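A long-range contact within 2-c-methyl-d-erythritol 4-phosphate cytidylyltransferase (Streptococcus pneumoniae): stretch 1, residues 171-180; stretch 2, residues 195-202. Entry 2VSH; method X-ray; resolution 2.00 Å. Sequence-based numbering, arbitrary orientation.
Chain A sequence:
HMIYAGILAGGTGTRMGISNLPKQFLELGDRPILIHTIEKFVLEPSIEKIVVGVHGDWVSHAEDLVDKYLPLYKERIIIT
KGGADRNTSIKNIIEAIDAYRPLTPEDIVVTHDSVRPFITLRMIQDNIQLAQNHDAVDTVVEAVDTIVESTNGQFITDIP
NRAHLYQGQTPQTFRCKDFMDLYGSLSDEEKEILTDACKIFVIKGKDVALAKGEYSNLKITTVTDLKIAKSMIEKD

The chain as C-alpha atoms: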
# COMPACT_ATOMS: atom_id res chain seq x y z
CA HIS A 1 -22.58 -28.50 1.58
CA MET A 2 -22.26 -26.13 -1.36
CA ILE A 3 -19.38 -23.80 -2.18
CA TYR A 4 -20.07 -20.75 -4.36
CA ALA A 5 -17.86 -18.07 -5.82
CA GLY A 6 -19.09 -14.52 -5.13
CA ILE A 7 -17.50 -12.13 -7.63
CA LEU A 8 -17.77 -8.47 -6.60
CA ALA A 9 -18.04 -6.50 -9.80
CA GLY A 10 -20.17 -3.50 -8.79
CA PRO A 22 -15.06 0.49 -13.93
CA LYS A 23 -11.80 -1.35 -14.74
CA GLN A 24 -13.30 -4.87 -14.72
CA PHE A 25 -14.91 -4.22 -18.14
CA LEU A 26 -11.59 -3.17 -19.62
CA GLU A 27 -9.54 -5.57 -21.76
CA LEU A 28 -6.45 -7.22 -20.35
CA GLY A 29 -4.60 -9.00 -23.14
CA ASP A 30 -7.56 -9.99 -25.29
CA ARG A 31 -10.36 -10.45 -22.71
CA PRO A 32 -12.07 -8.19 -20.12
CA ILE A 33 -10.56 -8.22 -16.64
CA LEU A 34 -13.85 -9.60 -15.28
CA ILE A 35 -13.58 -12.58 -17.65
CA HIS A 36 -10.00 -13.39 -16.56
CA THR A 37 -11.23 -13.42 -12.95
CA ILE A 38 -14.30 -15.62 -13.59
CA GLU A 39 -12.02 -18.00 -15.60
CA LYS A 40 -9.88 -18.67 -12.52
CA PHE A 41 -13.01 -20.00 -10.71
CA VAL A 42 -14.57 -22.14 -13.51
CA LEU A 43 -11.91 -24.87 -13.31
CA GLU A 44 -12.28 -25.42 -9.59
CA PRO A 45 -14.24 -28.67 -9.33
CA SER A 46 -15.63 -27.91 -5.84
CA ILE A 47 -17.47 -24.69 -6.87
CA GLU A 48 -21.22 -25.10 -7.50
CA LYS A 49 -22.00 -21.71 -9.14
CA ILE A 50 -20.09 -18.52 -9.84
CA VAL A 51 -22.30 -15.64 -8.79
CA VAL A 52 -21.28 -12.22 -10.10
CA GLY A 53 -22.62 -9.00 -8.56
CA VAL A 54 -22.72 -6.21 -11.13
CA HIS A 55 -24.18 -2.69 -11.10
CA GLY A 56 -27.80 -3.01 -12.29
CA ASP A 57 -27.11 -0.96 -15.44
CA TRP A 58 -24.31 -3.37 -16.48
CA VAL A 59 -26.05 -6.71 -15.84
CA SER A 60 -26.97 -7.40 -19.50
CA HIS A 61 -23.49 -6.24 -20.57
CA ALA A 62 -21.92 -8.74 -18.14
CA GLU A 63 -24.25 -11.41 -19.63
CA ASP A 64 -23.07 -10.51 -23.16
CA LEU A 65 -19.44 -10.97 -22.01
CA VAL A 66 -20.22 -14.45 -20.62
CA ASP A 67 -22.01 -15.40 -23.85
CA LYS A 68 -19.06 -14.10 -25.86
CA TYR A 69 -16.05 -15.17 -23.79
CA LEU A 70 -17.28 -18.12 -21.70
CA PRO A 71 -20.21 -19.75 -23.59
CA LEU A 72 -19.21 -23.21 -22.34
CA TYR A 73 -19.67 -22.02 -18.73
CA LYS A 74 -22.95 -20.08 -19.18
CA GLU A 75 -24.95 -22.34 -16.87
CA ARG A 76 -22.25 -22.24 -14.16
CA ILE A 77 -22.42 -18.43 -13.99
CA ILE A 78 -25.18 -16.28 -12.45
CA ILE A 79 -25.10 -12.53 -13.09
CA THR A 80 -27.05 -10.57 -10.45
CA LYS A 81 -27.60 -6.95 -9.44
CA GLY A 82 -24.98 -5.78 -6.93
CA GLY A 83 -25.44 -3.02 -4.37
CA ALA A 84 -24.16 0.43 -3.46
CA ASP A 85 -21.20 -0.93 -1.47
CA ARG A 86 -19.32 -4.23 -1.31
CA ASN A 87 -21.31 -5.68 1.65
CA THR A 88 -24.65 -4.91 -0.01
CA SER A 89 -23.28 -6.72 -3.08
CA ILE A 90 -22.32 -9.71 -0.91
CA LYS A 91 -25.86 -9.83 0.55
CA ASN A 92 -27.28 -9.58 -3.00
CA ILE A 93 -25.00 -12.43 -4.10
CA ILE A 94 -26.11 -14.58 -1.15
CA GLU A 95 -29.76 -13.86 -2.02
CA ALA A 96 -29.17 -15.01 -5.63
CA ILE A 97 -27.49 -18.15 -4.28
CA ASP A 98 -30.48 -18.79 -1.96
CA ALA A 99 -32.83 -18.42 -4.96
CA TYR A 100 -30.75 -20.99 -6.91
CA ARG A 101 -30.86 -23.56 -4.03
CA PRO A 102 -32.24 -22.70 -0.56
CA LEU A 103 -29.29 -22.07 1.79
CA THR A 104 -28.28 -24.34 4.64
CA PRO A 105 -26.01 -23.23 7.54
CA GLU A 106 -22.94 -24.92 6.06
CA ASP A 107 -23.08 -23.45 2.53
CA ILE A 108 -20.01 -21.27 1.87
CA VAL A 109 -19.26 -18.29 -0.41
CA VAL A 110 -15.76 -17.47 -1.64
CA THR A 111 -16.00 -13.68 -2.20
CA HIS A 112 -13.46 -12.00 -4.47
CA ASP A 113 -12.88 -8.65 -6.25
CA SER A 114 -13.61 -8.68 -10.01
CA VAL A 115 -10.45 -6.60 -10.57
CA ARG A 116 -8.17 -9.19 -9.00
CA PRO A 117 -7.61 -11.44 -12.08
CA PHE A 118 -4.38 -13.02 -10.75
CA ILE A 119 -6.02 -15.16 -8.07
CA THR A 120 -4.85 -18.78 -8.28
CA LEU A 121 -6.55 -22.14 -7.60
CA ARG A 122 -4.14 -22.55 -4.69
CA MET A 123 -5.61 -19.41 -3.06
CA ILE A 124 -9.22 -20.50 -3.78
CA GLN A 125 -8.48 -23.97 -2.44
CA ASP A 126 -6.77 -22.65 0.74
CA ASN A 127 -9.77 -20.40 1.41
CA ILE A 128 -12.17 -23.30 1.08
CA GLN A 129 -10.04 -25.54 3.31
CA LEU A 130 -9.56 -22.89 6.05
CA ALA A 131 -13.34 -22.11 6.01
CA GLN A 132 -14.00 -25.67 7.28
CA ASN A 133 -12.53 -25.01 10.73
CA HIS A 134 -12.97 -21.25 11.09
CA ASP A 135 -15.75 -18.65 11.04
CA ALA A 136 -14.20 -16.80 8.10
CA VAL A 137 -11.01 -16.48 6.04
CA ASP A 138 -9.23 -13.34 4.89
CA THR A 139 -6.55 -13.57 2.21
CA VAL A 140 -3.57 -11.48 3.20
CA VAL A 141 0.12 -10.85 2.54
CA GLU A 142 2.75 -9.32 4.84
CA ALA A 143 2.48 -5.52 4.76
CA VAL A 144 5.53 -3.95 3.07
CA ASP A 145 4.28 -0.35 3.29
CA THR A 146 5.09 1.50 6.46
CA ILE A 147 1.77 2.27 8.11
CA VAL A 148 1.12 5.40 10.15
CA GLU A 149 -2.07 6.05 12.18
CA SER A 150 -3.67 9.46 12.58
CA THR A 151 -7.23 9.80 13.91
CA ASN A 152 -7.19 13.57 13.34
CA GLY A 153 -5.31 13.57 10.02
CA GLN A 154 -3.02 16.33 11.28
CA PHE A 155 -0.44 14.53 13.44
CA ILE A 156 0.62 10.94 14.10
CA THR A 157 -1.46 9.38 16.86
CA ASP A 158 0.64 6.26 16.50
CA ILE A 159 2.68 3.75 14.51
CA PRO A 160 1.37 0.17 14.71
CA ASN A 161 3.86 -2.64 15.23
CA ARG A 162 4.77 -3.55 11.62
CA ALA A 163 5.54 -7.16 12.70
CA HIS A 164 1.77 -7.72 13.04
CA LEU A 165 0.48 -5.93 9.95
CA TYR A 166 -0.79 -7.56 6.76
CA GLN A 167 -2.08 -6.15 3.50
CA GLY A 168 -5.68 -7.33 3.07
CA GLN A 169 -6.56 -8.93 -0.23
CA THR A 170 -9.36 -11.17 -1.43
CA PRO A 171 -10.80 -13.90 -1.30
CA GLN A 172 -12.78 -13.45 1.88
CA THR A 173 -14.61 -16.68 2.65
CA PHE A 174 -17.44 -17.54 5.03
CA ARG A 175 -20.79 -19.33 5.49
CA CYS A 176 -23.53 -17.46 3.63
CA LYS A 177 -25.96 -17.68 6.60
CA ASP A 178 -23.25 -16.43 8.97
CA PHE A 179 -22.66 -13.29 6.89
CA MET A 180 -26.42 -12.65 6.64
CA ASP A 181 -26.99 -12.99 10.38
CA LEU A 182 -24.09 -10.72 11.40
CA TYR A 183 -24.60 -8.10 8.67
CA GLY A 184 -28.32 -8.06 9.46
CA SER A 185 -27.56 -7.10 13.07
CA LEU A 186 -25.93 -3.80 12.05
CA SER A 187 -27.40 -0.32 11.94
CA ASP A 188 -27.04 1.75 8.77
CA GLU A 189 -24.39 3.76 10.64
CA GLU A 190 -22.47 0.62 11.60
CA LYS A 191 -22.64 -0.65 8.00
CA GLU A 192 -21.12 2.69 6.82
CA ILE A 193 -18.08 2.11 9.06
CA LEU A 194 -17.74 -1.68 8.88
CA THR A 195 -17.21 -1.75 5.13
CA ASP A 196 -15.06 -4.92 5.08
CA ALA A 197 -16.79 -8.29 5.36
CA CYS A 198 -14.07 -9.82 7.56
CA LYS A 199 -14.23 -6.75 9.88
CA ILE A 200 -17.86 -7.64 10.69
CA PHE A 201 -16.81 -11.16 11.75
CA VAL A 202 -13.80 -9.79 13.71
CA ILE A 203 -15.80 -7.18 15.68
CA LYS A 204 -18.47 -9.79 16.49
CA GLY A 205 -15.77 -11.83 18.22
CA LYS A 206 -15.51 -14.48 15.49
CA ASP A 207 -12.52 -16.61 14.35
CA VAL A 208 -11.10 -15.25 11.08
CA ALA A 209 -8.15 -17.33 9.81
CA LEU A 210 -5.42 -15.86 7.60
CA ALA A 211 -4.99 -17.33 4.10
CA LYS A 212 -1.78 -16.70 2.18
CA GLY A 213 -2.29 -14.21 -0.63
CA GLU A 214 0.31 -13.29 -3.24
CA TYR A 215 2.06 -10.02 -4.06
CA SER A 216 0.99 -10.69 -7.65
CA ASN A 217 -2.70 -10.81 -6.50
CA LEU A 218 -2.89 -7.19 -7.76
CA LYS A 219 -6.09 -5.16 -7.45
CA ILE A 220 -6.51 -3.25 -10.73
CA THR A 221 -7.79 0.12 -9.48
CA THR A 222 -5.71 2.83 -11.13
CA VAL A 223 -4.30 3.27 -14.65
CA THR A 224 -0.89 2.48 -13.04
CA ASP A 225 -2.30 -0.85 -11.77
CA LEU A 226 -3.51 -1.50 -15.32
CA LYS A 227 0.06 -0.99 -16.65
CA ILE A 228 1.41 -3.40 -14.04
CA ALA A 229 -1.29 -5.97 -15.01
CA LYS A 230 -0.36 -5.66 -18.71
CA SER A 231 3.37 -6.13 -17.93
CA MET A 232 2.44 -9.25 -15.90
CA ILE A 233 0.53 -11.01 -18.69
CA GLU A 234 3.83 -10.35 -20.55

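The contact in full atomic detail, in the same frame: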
# COMPACT_ATOMS: atom_id res chain seq x y z
N PRO A 171 -9.50 -13.60 -1.95
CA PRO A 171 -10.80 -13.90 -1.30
C PRO A 171 -11.01 -13.59 0.19
O PRO A 171 -10.07 -13.49 0.98
CB PRO A 171 -10.99 -15.40 -1.56
CG PRO A 171 -10.20 -15.70 -2.76
CD PRO A 171 -8.96 -14.80 -2.62
N GLN A 172 -12.28 -13.43 0.52
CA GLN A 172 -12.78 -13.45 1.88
C GLN A 172 -13.91 -14.47 1.87
O GLN A 172 -14.86 -14.37 1.08
CB GLN A 172 -13.27 -12.07 2.30
CG GLN A 172 -12.18 -11.01 2.22
CD GLN A 172 -12.61 -9.63 2.71
OE1 GLN A 172 -11.82 -8.93 3.34
NE2 GLN A 172 -13.84 -9.23 2.41
N THR A 173 -13.80 -15.47 2.74
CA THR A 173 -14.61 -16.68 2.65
C THR A 173 -15.34 -16.98 3.96
O THR A 173 -14.77 -16.86 5.05
CB THR A 173 -13.72 -17.88 2.21
OG1 THR A 173 -13.12 -17.57 0.95
CG2 THR A 173 -14.53 -19.18 2.08
N PHE A 174 -16.61 -17.35 3.86
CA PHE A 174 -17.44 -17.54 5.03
C PHE A 174 -18.77 -18.22 4.67
O PHE A 174 -19.16 -18.27 3.51
CB PHE A 174 -17.68 -16.18 5.74
CG PHE A 174 -17.94 -15.03 4.80
CD1 PHE A 174 -19.15 -14.93 4.11
CD2 PHE A 174 -16.98 -14.04 4.61
CE1 PHE A 174 -19.37 -13.87 3.23
CE2 PHE A 174 -17.21 -12.99 3.74
CZ PHE A 174 -18.41 -12.91 3.05
N ARG A 175 -19.46 -18.74 5.68
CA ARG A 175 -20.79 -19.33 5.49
C ARG A 175 -21.76 -18.22 5.15
O ARG A 175 -21.74 -17.15 5.77
CB ARG A 175 -21.22 -20.10 6.74
CG ARG A 175 -20.48 -21.42 6.92
CD ARG A 175 -20.41 -21.90 8.37
NE ARG A 175 -19.38 -22.94 8.43
CZ ARG A 175 -18.08 -22.74 8.65
NH1 ARG A 175 -17.59 -21.53 8.88
NH2 ARG A 175 -17.26 -23.77 8.65
N CYS A 176 -22.56 -18.45 4.11
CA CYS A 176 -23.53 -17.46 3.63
C CYS A 176 -24.47 -17.01 4.74
O CYS A 176 -24.68 -15.82 4.91
CB CYS A 176 -24.37 -18.06 2.50
SG CYS A 176 -23.43 -18.50 1.01
N LYS A 177 -25.03 -17.97 5.49
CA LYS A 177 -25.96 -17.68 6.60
C LYS A 177 -25.28 -16.83 7.67
O LYS A 177 -25.89 -15.87 8.17
CB LYS A 177 -26.50 -18.98 7.23
CG LYS A 177 -27.67 -18.80 8.21
CD LYS A 177 -27.99 -20.11 8.94
CE LYS A 177 -29.16 -19.99 9.96
NZ LYS A 177 -28.94 -19.03 11.08
N ASP A 178 -24.03 -17.17 7.99
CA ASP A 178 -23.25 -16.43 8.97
C ASP A 178 -23.10 -14.96 8.59
O ASP A 178 -23.32 -14.08 9.43
CB ASP A 178 -21.87 -17.04 9.18
CG ASP A 178 -21.90 -18.27 10.07
OD1 ASP A 178 -23.01 -18.74 10.43
OD2 ASP A 178 -20.81 -18.77 10.40
N PHE A 179 -22.74 -14.68 7.34
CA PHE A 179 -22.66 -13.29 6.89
C PHE A 179 -24.01 -12.59 7.00
O PHE A 179 -24.08 -11.46 7.47
CB PHE A 179 -22.13 -13.18 5.46
CG PHE A 179 -22.13 -11.78 4.92
CD1 PHE A 179 -23.27 -11.26 4.30
CD2 PHE A 179 -21.01 -10.96 5.06
CE1 PHE A 179 -23.29 -9.96 3.81
CE2 PHE A 179 -21.01 -9.66 4.57
CZ PHE A 179 -22.15 -9.16 3.95
N MET A 180 -25.08 -13.25 6.56
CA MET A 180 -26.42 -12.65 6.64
C MET A 180 -26.82 -12.29 8.06
O MET A 180 -27.26 -11.16 8.31
CB MET A 180 -27.48 -13.54 5.99
CG MET A 180 -27.23 -13.78 4.51
SD MET A 180 -27.42 -12.30 3.48
CE MET A 180 -29.18 -12.37 3.13
N THR A 195 -17.08 -1.57 6.57
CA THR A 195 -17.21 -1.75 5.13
C THR A 195 -16.59 -3.07 4.61
O THR A 195 -16.89 -3.49 3.49
CB THR A 195 -16.58 -0.58 4.36
OG1 THR A 195 -15.22 -0.42 4.78
CG2 THR A 195 -17.33 0.71 4.62
N ASP A 196 -15.75 -3.69 5.43
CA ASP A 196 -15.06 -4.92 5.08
C ASP A 196 -15.82 -6.08 5.69
O ASP A 196 -16.24 -6.01 6.86
CB ASP A 196 -13.62 -4.84 5.59
CG ASP A 196 -12.83 -6.10 5.32
OD1 ASP A 196 -12.05 -6.14 4.36
OD2 ASP A 196 -12.98 -7.07 6.08
N ALA A 197 -15.99 -7.15 4.92
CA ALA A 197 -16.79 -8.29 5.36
C ALA A 197 -16.13 -9.00 6.54
O ALA A 197 -16.79 -9.33 7.52
CB ALA A 197 -17.02 -9.27 4.19
N CYS A 198 -14.82 -9.20 6.45
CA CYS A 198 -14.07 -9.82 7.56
C CYS A 198 -14.13 -8.99 8.85
O CYS A 198 -14.20 -9.55 9.94
CB CYS A 198 -12.63 -10.11 7.14
SG CYS A 198 -12.55 -11.45 5.89
N LYS A 199 -14.10 -7.67 8.72
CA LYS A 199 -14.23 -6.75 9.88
C LYS A 199 -15.49 -7.03 10.71
O LYS A 199 -15.46 -6.98 11.93
CB LYS A 199 -14.20 -5.29 9.40
CG LYS A 199 -14.41 -4.22 10.47
CD LYS A 199 -13.42 -4.34 11.63
CE LYS A 199 -13.57 -3.20 12.63
NZ LYS A 199 -13.00 -1.92 12.09
N ILE A 200 -16.59 -7.35 10.03
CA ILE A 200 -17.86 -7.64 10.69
C ILE A 200 -17.72 -8.90 11.53
O ILE A 200 -18.19 -8.93 12.65
CB ILE A 200 -19.01 -7.80 9.67
CG1 ILE A 200 -19.22 -6.50 8.88
CG2 ILE A 200 -20.32 -8.22 10.36
CD1 ILE A 200 -20.18 -6.67 7.71
N PHE A 201 -17.08 -9.93 10.99
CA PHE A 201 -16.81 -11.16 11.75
C PHE A 201 -15.87 -10.87 12.92
O PHE A 201 -16.11 -11.31 14.05
CB PHE A 201 -16.24 -12.28 10.84
CG PHE A 201 -17.28 -12.94 9.94
CD1 PHE A 201 -17.71 -12.32 8.77
CD2 PHE A 201 -17.80 -14.19 10.26
CE1 PHE A 201 -18.68 -12.92 7.92
CE2 PHE A 201 -18.77 -14.82 9.43
CZ PHE A 201 -19.21 -14.17 8.25
N VAL A 202 -14.80 -10.11 12.67
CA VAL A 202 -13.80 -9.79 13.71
C VAL A 202 -14.42 -9.05 14.91
O VAL A 202 -14.21 -9.44 16.07
CB VAL A 202 -12.57 -9.03 13.09
CG1 VAL A 202 -11.69 -8.43 14.15
CG2 VAL A 202 -11.76 -9.97 12.22

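What fills the hollow where strand 171-175 meets helix 176-180? Chiefly the ring of Phe201, the residue with the most surface covered across this contact. Its CA-to-CB bond points toward the first stretch, and with chi1 at -75° (m) the ring reaches the place where strand 171-175 turns into helix 176-180. CZ of Phe201 lies 3.6 Å from CB of Phe174 and 4.2 Å from CB of Phe179, while Asp178 CB meets the edge of the ring, 3.8 Å from CE2 of Phe201. Thus Asp178 contributes its methylene here, an apolar patch on a charged residue.

How do the aromatic rings fit together? Phe174 and Phe201 lie nearly parallel, planes at 24°, but slid apart with centroids 5.2 Å from each other, so they barely overlap. CE1 of Phe201 sits over one face of Phe174 and, at the same time, at the edge of Phe179. The Phe201 ring thus touches both phenylalanines, one over a face and the other at an edge.

Where does the small side chain matter? Ala197 points its methyl toward the first stretch, and its CB serves as a small bump shared by two rings: 3.8 Å from CE2 of Phe174 and 4.0 Å from CE2 of Phe179. One turn along, Ile200 extends this apolar surface, its CD1 4.4 Å from CE2 of Phe179.

What closes the polar end? Gln172 points toward the start of helix 197-202, and its extended chi2 (t) carries the side chain alongside Asp196, Ala197 and Cys198. Which way round its amide sits is uncertain. Asp196 caps that helix: its OD2 accepts a hydrogen bond from Lys199 N at 2.9 Å, using a carboxylate where backbone NH groups lack helical partners. No clear hydrogen bond crosses between the stretches; together they bury 412 Å², counting both sides.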